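Local coordinates for uncharacterized protein YppE (Bacillus subtilis, PDB 2IM8) that is of unknown function but folds as a compact, all-helical single chain belonging to the bacterial DUF1798 family, at residues G20-R23 with Y24-G27; R98-D101 with I102-V106. All coordinates share one frame; numbering follows the deposited sequence.

Overall arrangement
Both contacts are local, each formed between successive turns of one helix. Contact 1 (20-23 with 24-27) lies near the C-terminal end of helix 3-29. Contact 2 (98-101 with 102-106) lies near the start of helix 96-121. Contact 1 comes first along the chain and closes before contact 2 opens. Their centres are about 13 Å apart, and the two touch directly. The rings of Tyr24 and Phe99 stack, with Tyr24 CD1 3.5 Å from Phe99 CD1, and Ala21 also packs against Phe99. The first and last of the four helices are therefore joined at this level of an all-helical fold that lies wholly within one chain.

Contact 1 of 2, residues G20-R23 with Y24-G27; sequences GADR and YQEG
This turn belongs to the C-terminal part of helix 3-29, where Gly20 to Arg23 hand four carbonyls to the amides of Tyr24 to Gly27. Tyr24 N donates to Gly20 O at 2.9 Å. Gln25 N to Ala21 O follows at 3.1 Å and is nearly straight at N-H (168°). Glu26 N to Asp22 O and Gly27 N to Arg23 O complete the regular alpha-helical set of i+4 to i bonds. The side chains add a water bridge on the exposed side. One water donates to Asp22 OD1 and to Gln25 OE1, 2.6 Å from each. It ties together two acceptors that could not bond each other directly. Gln25 reaches it with CG anti to the backbone N (chi1 168°) and an extended chain. The CB of Tyr24 rests 3.4 Å from Ala21 O, and that carbonyl oxygen lies at the ring edge, near its plane. The ring itself leads away from the preceding turn into buried surroundings. There it packs against helix 96-121, and Tyr24 OH is hydrogen-bonded to Ile94 O. On another side Arg23 NH1 bonds Ser89 OG, so this turn meets helices 72-91 and 96-121.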
# COMPACT_ATOMS: atom_id res chain seq x y z
N GLY A 20 -5.63 -3.55 7.25
CA GLY A 20 -5.33 -4.91 6.83
C GLY A 20 -4.56 -5.67 7.89
O GLY A 20 -4.82 -6.84 8.14
N ALA A 21 -3.60 -4.99 8.52
CA ALA A 21 -2.79 -5.59 9.58
C ALA A 21 -3.65 -6.04 10.75
O ALA A 21 -3.44 -7.12 11.33
CB ALA A 21 -1.76 -4.58 10.05
N ASP A 22 -4.61 -5.21 11.14
CA ASP A 22 -5.52 -5.55 12.24
C ASP A 22 -6.40 -6.72 11.84
O ASP A 22 -6.69 -7.59 12.67
CB ASP A 22 -6.41 -4.37 12.59
CG ASP A 22 -5.79 -3.45 13.63
OD1 ASP A 22 -4.64 -3.71 14.06
OD2 ASP A 22 -6.47 -2.48 14.01
N ARG A 23 -6.85 -6.73 10.59
CA ARG A 23 -7.70 -7.81 10.13
C ARG A 23 -6.92 -9.13 10.17
O ARG A 23 -7.44 -10.16 10.58
CB ARG A 23 -8.22 -7.53 8.72
CG ARG A 23 -9.25 -8.56 8.24
CD ARG A 23 -9.70 -8.30 6.80
NE ARG A 23 -10.33 -6.99 6.68
CZ ARG A 23 -9.76 -5.94 6.11
NH1 ARG A 23 -8.54 -6.03 5.58
NH2 ARG A 23 -10.40 -4.78 6.08
N TYR A 24 -5.65 -9.06 9.76
CA TYR A 24 -4.77 -10.22 9.74
C TYR A 24 -4.62 -10.83 11.13
O TYR A 24 -4.81 -12.03 11.31
CB TYR A 24 -3.39 -9.82 9.20
CG TYR A 24 -2.34 -10.90 9.30
CD1 TYR A 24 -2.27 -11.95 8.38
CD2 TYR A 24 -1.41 -10.88 10.34
CE1 TYR A 24 -1.30 -12.95 8.48
CE2 TYR A 24 -0.44 -11.88 10.45
CZ TYR A 24 -0.39 -12.90 9.53
OH TYR A 24 0.57 -13.90 9.67
N GLN A 25 -4.27 -9.99 12.10
CA GLN A 25 -4.07 -10.43 13.47
C GLN A 25 -5.36 -11.00 14.04
O GLN A 25 -5.34 -12.02 14.72
CB GLN A 25 -3.60 -9.26 14.34
CG GLN A 25 -3.66 -9.53 15.84
CD GLN A 25 -3.17 -8.35 16.67
OE1 GLN A 25 -3.47 -7.19 16.38
NE2 GLN A 25 -2.41 -8.65 17.73
N GLU A 26 -6.49 -10.35 13.77
CA GLU A 26 -7.76 -10.85 14.28
C GLU A 26 -8.06 -12.21 13.66
O GLU A 26 -8.60 -13.10 14.31
CB GLU A 26 -8.90 -9.87 13.99
CG GLU A 26 -10.24 -10.32 14.55
CD GLU A 26 -10.15 -10.70 16.03
OE1 GLU A 26 -9.69 -9.86 16.84
OE2 GLU A 26 -10.54 -11.84 16.37
N GLY A 27 -7.70 -12.38 12.39
CA GLY A 27 -7.93 -13.64 11.72
C GLY A 27 -7.07 -14.77 12.27
O GLY A 27 -7.49 -15.92 12.29
O HOH W 1 -2.76 -5.47 14.57

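Contact 2 of 2, residues R98-D101 with I102-V106; sequences RFKD and ITESV
Ile102 holds CG1 between its backbone N and carbonyl carbon (chi1 62°), which sets CG2 under the guanidinium of Arg98. Arg98 bends at chi2 (56°) to bring that flat group over the methyl. CG2 sits 3.3 Å from the guanidinium plane, over its centre, and 3.4 Å from Arg98 NH1. The other branch, Ile102 CG1, packs 3.2 Å from Phe99 O. Replacing Ile102 by an alanine removes both branches, which is likely to leave the Arg98 guanidinium without its apolar support and a gap beside Phe99 O. Phe99 O is gripped twice. Thr103 N and Thr103 OG1 donate to it from opposite faces of its plane, and the hydroxyl bond is 2.8 Å long. The same OG1 lies over one face of the Phe99 ring, toward the rim, 3.3 Å from Phe99 CE2. On the exposed side Glu104 CG lies 3.0 Å from Lys100 O. Lys100 NZ stays 4.3 Å from Glu104 OE2, beyond a salt bridge. Asp101 OD1 and Glu104 OE1 are like charges 3.8 Å apart, with no bond between them. A water donates to Asp101 O. Arg98 also has a weak, long ion pair with Glu84. The nearby lysine would probably ease the repulsion between the two carboxylates only in part.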
# COMPACT_ATOMS: atom_id res chain seq x y z
N ARG A 98 6.56 -12.71 8.22
CA ARG A 98 6.46 -12.35 6.82
C ARG A 98 5.41 -11.24 6.62
O ARG A 98 5.63 -10.28 5.88
CB ARG A 98 6.09 -13.59 6.00
CG ARG A 98 5.84 -13.34 4.52
CD ARG A 98 7.02 -12.67 3.83
NE ARG A 98 6.76 -12.53 2.40
CZ ARG A 98 7.40 -11.69 1.61
NH1 ARG A 98 8.35 -10.90 2.10
NH2 ARG A 98 7.09 -11.63 0.32
N PHE A 99 4.27 -11.38 7.29
CA PHE A 99 3.23 -10.37 7.15
C PHE A 99 3.77 -9.02 7.62
O PHE A 99 3.51 -7.97 7.00
CB PHE A 99 1.99 -10.73 7.97
CG PHE A 99 0.84 -9.79 7.75
CD1 PHE A 99 -0.01 -9.95 6.66
CD2 PHE A 99 0.67 -8.68 8.58
CE1 PHE A 99 -1.03 -9.02 6.40
CE2 PHE A 99 -0.33 -7.75 8.32
CZ PHE A 99 -1.18 -7.92 7.24
N LYS A 100 4.51 -9.04 8.73
CA LYS A 100 5.08 -7.82 9.27
C LYS A 100 6.08 -7.22 8.28
O LYS A 100 6.05 -6.02 8.04
CB LYS A 100 5.78 -8.07 10.62
CG LYS A 100 6.38 -6.80 11.24
CD LYS A 100 6.97 -7.03 12.62
CE LYS A 100 7.56 -5.74 13.20
NZ LYS A 100 8.07 -5.91 14.59
N ASP A 101 6.95 -8.06 7.71
CA ASP A 101 7.94 -7.59 6.75
C ASP A 101 7.35 -6.85 5.55
O ASP A 101 7.82 -5.78 5.20
CB ASP A 101 8.81 -8.75 6.24
CG ASP A 101 9.64 -9.39 7.34
OD1 ASP A 101 10.02 -8.67 8.29
OD2 ASP A 101 9.93 -10.60 7.24
N ILE A 102 6.33 -7.42 4.90
CA ILE A 102 5.75 -6.74 3.74
C ILE A 102 5.00 -5.49 4.15
O ILE A 102 5.02 -4.47 3.45
CB ILE A 102 4.83 -7.69 2.94
CG1 ILE A 102 3.66 -8.17 3.79
CG2 ILE A 102 5.64 -8.91 2.46
CD1 ILE A 102 2.72 -9.09 3.03
N THR A 103 4.34 -5.54 5.30
CA THR A 103 3.59 -4.39 5.80
C THR A 103 4.57 -3.25 6.09
O THR A 103 4.35 -2.10 5.68
CB THR A 103 2.79 -4.77 7.07
OG1 THR A 103 1.85 -5.79 6.75
CG2 THR A 103 2.03 -3.56 7.61
N GLU A 104 5.67 -3.57 6.76
CA GLU A 104 6.69 -2.56 7.08
C GLU A 104 7.26 -1.91 5.82
O GLU A 104 7.50 -0.70 5.77
CB GLU A 104 7.85 -3.18 7.85
CG GLU A 104 7.55 -3.66 9.24
CD GLU A 104 8.82 -4.16 9.91
OE1 GLU A 104 9.51 -5.03 9.31
OE2 GLU A 104 9.13 -3.70 11.01
N SER A 105 7.52 -2.73 4.81
CA SER A 105 8.08 -2.28 3.54
C SER A 105 7.12 -1.33 2.81
O SER A 105 7.52 -0.27 2.31
CB SER A 105 8.38 -3.50 2.66
OG SER A 105 8.88 -3.12 1.41
N VAL A 106 5.87 -1.74 2.74
CA VAL A 106 4.84 -0.94 2.07
C VAL A 106 4.65 0.40 2.79
O VAL A 106 4.71 1.47 2.18
CB VAL A 106 3.49 -1.71 2.05
CG1 VAL A 106 2.35 -0.77 1.65
CG2 VAL A 106 3.59 -2.88 1.07
O HOH W 2 10.25 -5.14 6.02